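Local coordinates for transcriptional regulator (Streptococcus dysgalactiae, PDB 4YV9), which binds DNA and SHP peptide pheromones as a quorum-sensing transcriptional regulator of the Rgg family, at residues Y229-G232 / Y233-K237; K244-M247 / R248-L251; S199-D202 / H203-Y206; L192-S195 / I196-Y200; A261-Y264 / S265-H269. All coordinates share one frame; numbering follows the deposited sequence.

Contact 1 of 5, residues Y229-G232 / Y233-K237; sequences YVHG and YYKLK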
# COMPACT_ATOMS: atom_id res chain seq x y z
N TYR B 229 -2.43 -15.17 16.40
CA TYR B 229 -3.31 -15.29 17.56
C TYR B 229 -4.54 -16.13 17.20
O TYR B 229 -4.88 -17.05 17.91
CB TYR B 229 -3.75 -13.92 18.06
CG TYR B 229 -4.57 -14.01 19.33
CD1 TYR B 229 -5.95 -14.25 19.28
CD2 TYR B 229 -3.98 -13.87 20.58
CE1 TYR B 229 -6.70 -14.34 20.42
CE2 TYR B 229 -4.74 -13.95 21.73
CZ TYR B 229 -6.10 -14.19 21.64
OH TYR B 229 -6.85 -14.28 22.78
N VAL B 230 -5.16 -15.79 16.08
CA VAL B 230 -6.45 -16.34 15.70
C VAL B 230 -6.33 -17.81 15.32
O VAL B 230 -7.17 -18.64 15.70
CB VAL B 230 -7.03 -15.53 14.51
CG1 VAL B 230 -8.24 -16.25 13.91
CG2 VAL B 230 -7.39 -14.11 14.97
N HIS B 231 -5.28 -18.13 14.59
CA HIS B 231 -4.99 -19.50 14.22
C HIS B 231 -4.67 -20.33 15.47
O HIS B 231 -5.09 -21.47 15.60
CB HIS B 231 -3.84 -19.55 13.21
CG HIS B 231 -3.60 -20.90 12.62
ND1 HIS B 231 -2.39 -21.26 12.06
CD2 HIS B 231 -4.41 -21.98 12.51
CE1 HIS B 231 -2.47 -22.51 11.63
NE2 HIS B 231 -3.68 -22.96 11.88
N GLY B 232 -3.94 -19.73 16.41
CA GLY B 232 -3.66 -20.39 17.68
C GLY B 232 -4.97 -20.69 18.38
O GLY B 232 -5.14 -21.75 18.98
N TYR B 233 -5.90 -19.74 18.28
CA TYR B 233 -7.23 -19.88 18.87
C TYR B 233 -7.99 -21.04 18.22
O TYR B 233 -8.65 -21.83 18.90
CB TYR B 233 -7.99 -18.55 18.73
CG TYR B 233 -9.43 -18.55 19.19
CD1 TYR B 233 -9.81 -19.10 20.41
CD2 TYR B 233 -10.42 -17.95 18.40
CE1 TYR B 233 -11.13 -19.07 20.82
CE2 TYR B 233 -11.73 -17.92 18.81
CZ TYR B 233 -12.09 -18.48 20.01
OH TYR B 233 -13.41 -18.45 20.41
N TYR B 234 -7.87 -21.14 16.90
CA TYR B 234 -8.42 -22.27 16.16
C TYR B 234 -7.79 -23.58 16.62
O TYR B 234 -8.48 -24.58 16.79
CB TYR B 234 -8.21 -22.07 14.66
CG TYR B 234 -8.38 -23.31 13.82
CD1 TYR B 234 -9.64 -23.74 13.42
CD2 TYR B 234 -7.27 -24.05 13.41
CE1 TYR B 234 -9.79 -24.85 12.64
CE2 TYR B 234 -7.42 -25.17 12.62
CZ TYR B 234 -8.68 -25.57 12.24
OH TYR B 234 -8.84 -26.69 11.46
N LYS B 235 -6.47 -23.56 16.81
CA LYS B 235 -5.74 -24.74 17.26
C LYS B 235 -6.20 -25.17 18.64
O LYS B 235 -6.39 -26.36 18.91
CB LYS B 235 -4.23 -24.48 17.27
CG LYS B 235 -3.59 -24.32 15.91
CD LYS B 235 -2.09 -24.14 16.05
CE LYS B 235 -1.48 -23.54 14.80
NZ LYS B 235 -0.01 -23.38 14.93
N LEU B 236 -6.36 -24.19 19.52
CA LEU B 236 -6.82 -24.45 20.88
C LEU B 236 -8.19 -25.12 20.87
O LEU B 236 -8.38 -26.15 21.51
CB LEU B 236 -6.89 -23.16 21.69
CG LEU B 236 -7.46 -23.32 23.10
CD1 LEU B 236 -6.73 -24.42 23.85
CD2 LEU B 236 -7.40 -22.02 23.87
N LYS B 237 -9.12 -24.57 20.10
CA LYS B 237 -10.48 -25.11 20.03
C LYS B 237 -10.51 -26.53 19.48
O LYS B 237 -11.58 -27.13 19.37
CB LYS B 237 -11.37 -24.20 19.19
CG LYS B 237 -12.20 -23.23 20.01
CD LYS B 237 -13.60 -23.08 19.42
CE LYS B 237 -14.39 -21.99 20.12
NZ LYS B 237 -15.76 -21.84 19.55

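Contact 2 of 5, residues K244-M247 / R248-L251; sequences KDDM and RQAL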
# COMPACT_ATOMS: atom_id res chain seq x y z
N LYS B 244 -2.16 -22.13 22.57
CA LYS B 244 -1.98 -21.16 23.64
C LYS B 244 -0.61 -20.52 23.55
O LYS B 244 -0.46 -19.34 23.83
CB LYS B 244 -2.17 -21.80 25.03
CG LYS B 244 -3.56 -22.34 25.33
CD LYS B 244 -3.62 -22.99 26.72
CE LYS B 244 -5.00 -23.56 27.03
NZ LYS B 244 -5.09 -24.22 28.38
N ASP B 245 0.41 -21.29 23.18
CA ASP B 245 1.74 -20.72 22.98
C ASP B 245 1.70 -19.67 21.87
O ASP B 245 2.25 -18.58 22.00
CB ASP B 245 2.76 -21.80 22.66
CG ASP B 245 2.94 -22.80 23.78
OD1 ASP B 245 2.70 -22.44 24.95
OD2 ASP B 245 3.32 -23.96 23.48
N ASP B 246 1.03 -20.01 20.77
CA ASP B 246 0.89 -19.06 19.66
C ASP B 246 0.21 -17.76 20.10
O ASP B 246 0.68 -16.67 19.77
CB ASP B 246 0.12 -19.69 18.51
CG ASP B 246 0.90 -20.81 17.84
OD1 ASP B 246 2.10 -20.98 18.15
OD2 ASP B 246 0.30 -21.52 17.01
N MSE B 247 -0.87 -17.88 20.87
CA MSE B 247 -1.60 -16.71 21.33
C MSE B 247 -0.74 -15.86 22.26
O MSE B 247 -0.74 -14.62 22.16
CB MSE B 247 -2.91 -17.11 22.02
CG MSE B 247 -3.95 -17.68 21.07
SE MSE B 247 -5.37 -18.71 21.97
CE MSE B 247 -6.75 -17.36 22.04
N ARG B 248 -0.00 -16.51 23.16
CA ARG B 248 0.87 -15.77 24.08
C ARG B 248 2.01 -15.06 23.32
O ARG B 248 2.41 -13.96 23.70
CB ARG B 248 1.43 -16.69 25.16
CG ARG B 248 0.51 -16.81 26.36
CD ARG B 248 1.03 -17.82 27.38
NE ARG B 248 1.35 -19.09 26.74
CZ ARG B 248 1.32 -20.26 27.36
NH1 ARG B 248 0.97 -20.34 28.64
NH2 ARG B 248 1.62 -21.37 26.69
N GLN B 249 2.52 -15.68 22.26
CA GLN B 249 3.53 -15.04 21.41
C GLN B 249 2.99 -13.79 20.73
O GLN B 249 3.66 -12.75 20.68
CB GLN B 249 4.06 -16.03 20.37
CG GLN B 249 4.91 -17.16 20.97
CD GLN B 249 5.25 -18.22 19.96
OE1 GLN B 249 4.90 -18.10 18.80
NE2 GLN B 249 5.93 -19.27 20.40
N ALA B 250 1.77 -13.88 20.21
CA ALA B 250 1.14 -12.72 19.58
C ALA B 250 0.99 -11.59 20.58
O ALA B 250 1.23 -10.43 20.24
CB ALA B 250 -0.21 -13.09 18.98
N LEU B 251 0.60 -11.91 21.81
CA LEU B 251 0.45 -10.89 22.85
C LEU B 251 1.77 -10.18 23.08
O LEU B 251 1.82 -8.95 23.18
CB LEU B 251 -0.05 -11.50 24.18
CG LEU B 251 -1.49 -12.03 24.23
CD1 LEU B 251 -1.84 -12.63 25.61
CD2 LEU B 251 -2.47 -10.93 23.85

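Contact 3 of 5, residues S199-D202 / H203-Y206; sequences SYFD and HSHY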
# COMPACT_ATOMS: atom_id res chain seq x y z
N SER B 199 -17.72 -22.39 15.56
CA SER B 199 -17.24 -23.76 15.42
C SER B 199 -17.45 -24.34 14.01
O SER B 199 -17.64 -25.54 13.85
CB SER B 199 -17.91 -24.68 16.46
OG SER B 199 -17.68 -24.22 17.78
N TYR B 200 -17.42 -23.47 13.01
CA TYR B 200 -17.41 -23.91 11.61
C TYR B 200 -15.98 -24.21 11.18
O TYR B 200 -15.34 -23.38 10.53
CB TYR B 200 -18.02 -22.84 10.69
CG TYR B 200 -19.52 -22.71 10.81
CD1 TYR B 200 -20.37 -23.51 10.06
CD2 TYR B 200 -20.09 -21.77 11.65
CE1 TYR B 200 -21.75 -23.39 10.16
CE2 TYR B 200 -21.46 -21.64 11.76
CZ TYR B 200 -22.29 -22.45 11.02
OH TYR B 200 -23.65 -22.32 11.13
N PHE B 201 -15.48 -25.39 11.53
CA PHE B 201 -14.06 -25.68 11.32
C PHE B 201 -13.73 -26.00 9.86
O PHE B 201 -12.58 -25.90 9.43
CB PHE B 201 -13.64 -26.81 12.24
CG PHE B 201 -13.81 -26.47 13.69
CD1 PHE B 201 -13.13 -25.38 14.24
CD2 PHE B 201 -14.66 -27.20 14.50
CE1 PHE B 201 -13.29 -25.04 15.57
CE2 PHE B 201 -14.83 -26.86 15.83
CZ PHE B 201 -14.14 -25.79 16.37
N ASP B 202 -14.76 -26.38 9.10
CA ASP B 202 -14.68 -26.48 7.65
C ASP B 202 -14.29 -25.13 7.06
O ASP B 202 -13.32 -25.01 6.30
CB ASP B 202 -16.03 -26.93 7.09
CG ASP B 202 -17.20 -26.20 7.74
OD1 ASP B 202 -17.04 -25.75 8.91
OD2 ASP B 202 -18.26 -26.05 7.10
N HIS B 203 -15.07 -24.13 7.42
CA HIS B 203 -14.86 -22.78 6.94
C HIS B 203 -13.54 -22.23 7.46
O HIS B 203 -12.81 -21.58 6.72
CB HIS B 203 -16.02 -21.89 7.37
CG HIS B 203 -17.32 -22.27 6.73
ND1 HIS B 203 -18.48 -21.55 6.92
CD2 HIS B 203 -17.64 -23.29 5.90
CE1 HIS B 203 -19.46 -22.11 6.23
NE2 HIS B 203 -18.98 -23.17 5.60
N SER B 204 -13.24 -22.52 8.73
CA SER B 204 -11.98 -22.08 9.33
C SER B 204 -10.78 -22.61 8.54
O SER B 204 -9.87 -21.85 8.21
CB SER B 204 -11.89 -22.55 10.78
OG SER B 204 -12.96 -22.03 11.54
N HIS B 205 -10.80 -23.90 8.23
CA HIS B 205 -9.71 -24.54 7.50
C HIS B 205 -9.49 -23.90 6.13
O HIS B 205 -8.36 -23.56 5.78
CB HIS B 205 -9.97 -26.04 7.33
CG HIS B 205 -8.87 -26.76 6.63
ND1 HIS B 205 -8.83 -26.89 5.26
CD2 HIS B 205 -7.75 -27.35 7.10
CE1 HIS B 205 -7.74 -27.55 4.91
NE2 HIS B 205 -7.07 -27.85 6.01
N TYR B 206 -10.57 -23.74 5.36
CA TYR B 206 -10.50 -23.00 4.10
C TYR B 206 -9.84 -21.62 4.27
O TYR B 206 -8.95 -21.27 3.51
CB TYR B 206 -11.91 -22.83 3.50
CG TYR B 206 -11.97 -21.90 2.29
CD1 TYR B 206 -12.11 -20.52 2.46
CD2 TYR B 206 -11.90 -22.39 1.00
CE1 TYR B 206 -12.17 -19.66 1.37
CE2 TYR B 206 -11.96 -21.55 -0.11
CZ TYR B 206 -12.10 -20.18 0.09
OH TYR B 206 -12.15 -19.32 -0.98

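Contact 4 of 5, residues L192-S195 / I196-Y200; sequences LIIS and IDYSY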
# COMPACT_ATOMS: atom_id res chain seq x y z
N LEU B 192 -12.58 -15.53 9.63
CA LEU B 192 -12.00 -16.68 10.31
C LEU B 192 -12.32 -16.64 11.81
O LEU B 192 -12.63 -17.66 12.41
CB LEU B 192 -10.49 -16.73 10.09
CG LEU B 192 -9.70 -17.77 10.90
CD1 LEU B 192 -10.25 -19.18 10.70
CD2 LEU B 192 -8.21 -17.73 10.58
N ILE B 193 -12.25 -15.45 12.39
CA ILE B 193 -12.60 -15.28 13.80
C ILE B 193 -14.04 -15.74 14.10
O ILE B 193 -14.28 -16.47 15.07
CB ILE B 193 -12.41 -13.80 14.23
CG1 ILE B 193 -10.93 -13.52 14.47
CG2 ILE B 193 -13.22 -13.47 15.48
CD1 ILE B 193 -10.57 -12.04 14.46
N ILE B 194 -14.98 -15.34 13.25
CA ILE B 194 -16.38 -15.71 13.40
C ILE B 194 -16.58 -17.21 13.18
O ILE B 194 -17.35 -17.86 13.89
CB ILE B 194 -17.27 -14.92 12.42
CG1 ILE B 194 -17.10 -13.42 12.65
CG2 ILE B 194 -18.72 -15.32 12.56
CD1 ILE B 194 -17.92 -12.56 11.73
N SER B 195 -15.87 -17.75 12.20
CA SER B 195 -15.98 -19.16 11.86
C SER B 195 -15.51 -20.04 13.01
O SER B 195 -16.10 -21.08 13.29
CB SER B 195 -15.16 -19.47 10.61
OG SER B 195 -15.77 -18.89 9.47
N ILE B 196 -14.44 -19.61 13.67
CA ILE B 196 -13.97 -20.32 14.84
C ILE B 196 -14.99 -20.21 15.98
O ILE B 196 -15.37 -21.23 16.57
CB ILE B 196 -12.61 -19.77 15.31
CG1 ILE B 196 -11.54 -20.03 14.25
CG2 ILE B 196 -12.18 -20.46 16.60
CD1 ILE B 196 -10.29 -19.21 14.46
N ASP B 197 -15.46 -18.99 16.25
CA ASP B 197 -16.46 -18.74 17.29
C ASP B 197 -17.67 -19.64 17.16
O ASP B 197 -18.16 -20.20 18.13
CB ASP B 197 -16.93 -17.28 17.26
CG ASP B 197 -15.92 -16.32 17.85
OD1 ASP B 197 -15.06 -16.77 18.64
OD2 ASP B 197 -15.99 -15.11 17.53
N TYR B 198 -18.16 -19.78 15.93
CA TYR B 198 -19.34 -20.57 15.64
C TYR B 198 -18.99 -22.04 15.40
O TYR B 198 -19.87 -22.84 15.05
CB TYR B 198 -20.07 -20.00 14.43
CG TYR B 198 -20.91 -18.77 14.70
CD1 TYR B 198 -21.40 -18.50 15.97
CD2 TYR B 198 -21.22 -17.88 13.67
CE1 TYR B 198 -22.17 -17.37 16.21
CE2 TYR B 198 -21.99 -16.75 13.91
CZ TYR B 198 -22.46 -16.50 15.18
OH TYR B 198 -23.23 -15.38 15.42
N SER B 199 -17.72 -22.39 15.56
CA SER B 199 -17.24 -23.76 15.42
C SER B 199 -17.45 -24.34 14.01
O SER B 199 -17.64 -25.54 13.85
CB SER B 199 -17.91 -24.68 16.46
OG SER B 199 -17.68 -24.22 17.78
N TYR B 200 -17.42 -23.47 13.01
CA TYR B 200 -17.41 -23.91 11.61
C TYR B 200 -15.98 -24.21 11.18
O TYR B 200 -15.34 -23.38 10.53
CB TYR B 200 -18.02 -22.84 10.69
CG TYR B 200 -19.52 -22.71 10.81
CD1 TYR B 200 -20.37 -23.51 10.06
CD2 TYR B 200 -20.09 -21.77 11.65
CE1 TYR B 200 -21.75 -23.39 10.16
CE2 TYR B 200 -21.46 -21.64 11.76
CZ TYR B 200 -22.29 -22.45 11.02
OH TYR B 200 -23.65 -22.32 11.13

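Contact 5 of 5, residues A261-Y264 / S265-H269; sequences ALYY and SYKEH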
# COMPACT_ATOMS: atom_id res chain seq x y z
N ALA B 261 -3.17 -0.77 23.21
CA ALA B 261 -4.60 -1.02 23.04
C ALA B 261 -4.85 -2.42 22.48
O ALA B 261 -5.74 -3.13 22.94
CB ALA B 261 -5.22 0.04 22.12
N LEU B 262 -4.05 -2.80 21.50
CA LEU B 262 -4.14 -4.14 20.93
C LEU B 262 -3.76 -5.18 21.97
O LEU B 262 -4.42 -6.20 22.10
CB LEU B 262 -3.25 -4.26 19.69
CG LEU B 262 -3.88 -3.66 18.44
CD1 LEU B 262 -2.87 -3.49 17.30
CD2 LEU B 262 -5.03 -4.56 17.99
N TYR B 263 -2.68 -4.90 22.71
CA TYR B 263 -2.24 -5.80 23.77
C TYR B 263 -3.37 -6.04 24.76
O TYR B 263 -3.70 -7.18 25.06
CB TYR B 263 -1.01 -5.25 24.48
CG TYR B 263 -0.49 -6.15 25.60
CD1 TYR B 263 -0.14 -7.46 25.35
CD2 TYR B 263 -0.35 -5.66 26.90
CE1 TYR B 263 0.33 -8.28 26.36
CE2 TYR B 263 0.11 -6.48 27.92
CZ TYR B 263 0.46 -7.79 27.64
OH TYR B 263 0.92 -8.63 28.64
N TYR B 264 -3.96 -4.94 25.24
CA TYR B 264 -5.05 -5.03 26.21
C TYR B 264 -6.23 -5.81 25.66
O TYR B 264 -6.82 -6.64 26.36
CB TYR B 264 -5.53 -3.63 26.64
CG TYR B 264 -6.86 -3.69 27.37
CD1 TYR B 264 -6.92 -3.96 28.73
CD2 TYR B 264 -8.06 -3.50 26.68
CE1 TYR B 264 -8.14 -4.03 29.39
CE2 TYR B 264 -9.26 -3.58 27.32
CZ TYR B 264 -9.30 -3.85 28.67
OH TYR B 264 -10.51 -3.91 29.30
N SER B 265 -6.57 -5.53 24.41
CA SER B 265 -7.77 -6.08 23.82
C SER B 265 -7.64 -7.58 23.57
O SER B 265 -8.56 -8.35 23.86
CB SER B 265 -8.09 -5.34 22.52
OG SER B 265 -9.37 -5.69 22.04
N TYR B 266 -6.49 -8.02 23.06
CA TYR B 266 -6.29 -9.44 22.84
C TYR B 266 -6.04 -10.20 24.15
O TYR B 266 -6.43 -11.36 24.28
CB TYR B 266 -5.15 -9.68 21.85
CG TYR B 266 -5.63 -9.54 20.42
CD1 TYR B 266 -5.68 -8.30 19.81
CD2 TYR B 266 -6.10 -10.64 19.72
CE1 TYR B 266 -6.15 -8.16 18.52
CE2 TYR B 266 -6.57 -10.52 18.44
CZ TYR B 266 -6.59 -9.28 17.84
OH TYR B 266 -7.07 -9.15 16.56
N LYS B 267 -5.42 -9.55 25.13
CA LYS B 267 -5.16 -10.19 26.41
C LYS B 267 -6.48 -10.42 27.14
O LYS B 267 -6.64 -11.39 27.90
CB LYS B 267 -4.21 -9.34 27.25
CG LYS B 267 -3.83 -9.90 28.61
CD LYS B 267 -3.08 -8.83 29.39
CE LYS B 267 -2.55 -9.32 30.72
NZ LYS B 267 -2.18 -8.15 31.60
N GLU B 268 -7.45 -9.54 26.90
CA GLU B 268 -8.80 -9.70 27.43
C GLU B 268 -9.49 -10.93 26.83
O GLU B 268 -10.14 -11.70 27.54
CB GLU B 268 -9.62 -8.44 27.15
CG GLU B 268 -10.96 -8.37 27.83
CD GLU B 268 -10.85 -7.99 29.29
OE1 GLU B 268 -9.79 -7.45 29.68
OE2 GLU B 268 -11.81 -8.22 30.05
N HIS B 269 -9.33 -11.11 25.51
CA HIS B 269 -9.86 -12.28 24.81
C HIS B 269 -9.23 -13.55 25.37
O HIS B 269 -9.92 -14.53 25.65
CB HIS B 269 -9.59 -12.17 23.30
CG HIS B 269 -10.22 -13.27 22.49
ND1 HIS B 269 -9.81 -14.58 22.57
CD2 HIS B 269 -11.22 -13.24 21.58
CE1 HIS B 269 -10.53 -15.32 21.74
NE2 HIS B 269 -11.39 -14.53 21.13

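Contact 1 of 5, residues Y229-G232 / Y233-K237
The apolar part of this helical turn is carried by Lys235 and His231. CE of Lys235 lies over one face of the His231 imidazole, 3.6 Å from the ring centroid and 16° off the ring normal, a CH-pi contact. Two torsions bring the groups together: the imidazole stands opposite its own backbone N, beside the carbonyl carbon, while chi1 of -69° lays Lys235 CG 3.2 Å from His231 O, and the extended chain beyond carries CE over the imidazole. At the edge of the same imidazole, near its plane, sits CD2 of Tyr234, 3.6 Å from His231 CD2; these two rings meet rim to rim, their planes 26° apart.

All of this rests on the end of helix 221-236, a helix of the C-terminal domain of Rgg proteins, which belongs to the TPR clan. Beneath the side chains run ordinary i to i+4 bonds: Tyr233 N to Tyr229 O (2.9 Å), Tyr234 N to Val230 O, Lys235 N to His231 O and Leu236 N to Gly232 O (2.8 Å).

The polar ends look outward to other helices. Lys235 NZ forms a salt bridge with Asp246 of helix 242-256, and Tyr233 OH is hydrogen-bonded to Asp197 of helix 179-197. Phe227 meets the His231 ring one turn earlier.

Contact 2 of 5, residues K244-M247 / R248-L251
Arg248 reaches back along helix 242-256 to Asp245, an i to i+3 salt bridge on one helix of the C-terminal domain of Rgg proteins, a member of the TPR clan. The arginine runs straight at chi2 and bends at chi3 (-51°), which swings the guanidinium back toward the preceding turn. Asp245 has its carboxylate beside the backbone N and points the same way; the two side chains lie next to each other with their planar groups nearly coplanar, 14° apart. OD1 of Asp245 lies at the guanidinium edge, near its plane, facing NH2. The modelled NH2 to OD1 separation is too short to be reliable, and the details of this salt bridge are therefore doubtful. CB of Lys244 stands over one guanidinium face, 4.2 Å from Arg248 NH2.

Gln249 extends beyond CG, which passes 3.2 Å from Asp245 O. Its amide and the carboxylate of Asp246 run side by side, with planes 47° apart; OD2 of Asp246 is held by Lys235. Met247, a selenomethionine, bends at chi3, and its side chain packs on Tyr229 and Tyr233 of helix 221-236, whereas Gln249 packs on Tyr256 of the second subunit.

Backbone bonds join Arg248 N to Lys244 O and Gln249 N to Asp245 O, both 2.9 Å. At the far end Leu251 N bonds Met247 O at 3.0 Å, and Leu251 CG rests 3.4 Å from that oxygen.

Contact 3 of 5, residues S199-D202 / H203-Y206
Ser204 grips the carbonyl of Tyr200 twice. Its backbone N donates to Tyr200 O at 2.9 Å, in the carbonyl plane, and its OG donates to the same oxygen, also at 2.9 Å but from above that plane, 49° out of it. The hydroxyl can fold back to this oxygen because OG sits beside the serine's own N.

The rings of Tyr200 and His203 lie next to each other, pointing the same way. Their planes are 14° apart, yet they are slid so far that they barely overlap, and CD1 of Tyr200 stands over the rim of one imidazole face, 4.2 Å from His203 ND1. Asp202 approaches the same imidazole obliquely: its CG is wedged between N and carbonyl carbon (chi1 44°), which carries OD2 to 3.1 Å from His203 CD2. The carboxylate OD1 is 3.0 Å from His203 N.

Behind this first shell is the helix start. Tyr200 is the N-cap residue of helix 201-215 and the centre of an inverse gamma turn, following the Schellman motif at Ser199 that ends helix 179-197. The first backbone bonds of the new helix are completed by His205 N to Phe201 O (2.9 Å) and Tyr206 N to Asp202 O (3.2 Å).

Farther out, Tyr157 of helix 157-169 meets both rings, stacking on Tyr200 and hydrogen-bonding through its OH to His203 ND1, consistent with its holding them in place, while Phe161 stacks on His203. Ser204 packs against Leu192 and Ser195 of helix 179-197, and Phe201 touches Tyr234 of helix 221-236.

Contact 4 of 5, residues L192-S195 / I196-Y200
Leu192 and Ile196 make the tight, buried side of this turn. CD1 of Leu192 meets CD1 of Ile196 at 3.8 Å, and CG1 of Ile196 also presses to 3.2 Å from Leu192 O. The leucine's CG lies opposite its N (chi1 172°) while the isoleucine keeps CG1 beside its N (chi1 -64°); these torsions bring the two CD1 atoms together, the side chains crossing at a slant. Val230 of helix 221-236 packs on Leu192, and Tyr233 and Tyr234 pack on Ile196.

The solvent side is looser. CG2 of Ile194 lies 3.7 Å from CD2 of the exposed Tyr198, the two side chains running alongside each other; Ile194 also packs on helix 157-169. A separate, partly exposed flank pairs CG2 of Ile193 with Asp197 OD2 at 3.8 Å, and Ile193 packs on a modified side chain of the bound peptide, which places this helix at the ligand.

At its C-terminal end helix 179-197 is closed off by backbone. Tyr200 N donates to Ser195 O at 2.7 Å, nearly in line with C=O, and Ser199 N to Ile196 O at 2.8 Å. With Ser199 at positive phi, these two bonds back into the last turn form a Schellman motif, a common C-terminal helix cap.

Contact 5 of 5, residues A261-Y264 / S265-H269
Tyr266 and Leu262 lie alongside each other one helical turn apart, both pointing the same way. From its backbone the tyrosine leads off with CG beside N (chi1 -82°). CB is 3.6 Å from Leu262 O and CG 3.9 Å from it; then the ring turns its edge to that same oxygen, which lies near the ring plane with CD1 3.4 Å away. Next along the rim, CE1 meets CD2 of Leu262 at 3.8 Å, an apolar contact. Beyond CE1 the ring has no further neighbour in this turn; the ring as a whole packs edge-to-face with Tyr229 of helix 221-236.

Two weaker pairs lie on the same helix. The extended Lys267 side chain crosses that of Tyr263 obliquely, its CD 4.1 Å from CZ. Tyr264 and Glu268 run together, with planes 34° apart and OE1 of the glutamate 3.6 Å from the tyrosine OH; the firmer partner of that carboxylate is Arg271, in a salt bridge. The backbone bonds are regular, with Tyr266 N to Leu262 O at 2.9 Å and a near-straight N-H...O angle of 172°.

Helix 260-273 is the last helix of the modelled chain: Tyr263 and Tyr266 pack on Leu251 of helix 242-256, while Leu262 and Ser265 meet a modified side chain of the bound peptide and Leu262 reaches Phe221 of the second subunit.

In the fold
From the N-terminal side, contact 4 ends helix 179-197 and contact 3 starts helix 201-215; they share Ser199 and Tyr200, which form the tight link between the two helices. Contact 1 follows near the end of helix 221-236, then contact 2 in helix 242-256 and contact 5 in helix 260-273. Each contact is local, within a turn or at a helix junction, so none closes a long loop; contacts 4 and 3 overlap at Ser199-Tyr200, the others follow in series, and none nests. Contact 1 is the shared neighbour, touching all four others. Contacts 2 and 5 also touch, whereas contact 3 stays about 12 Å (nearest atoms) from both. Together they join the last five helices of the modelled chain.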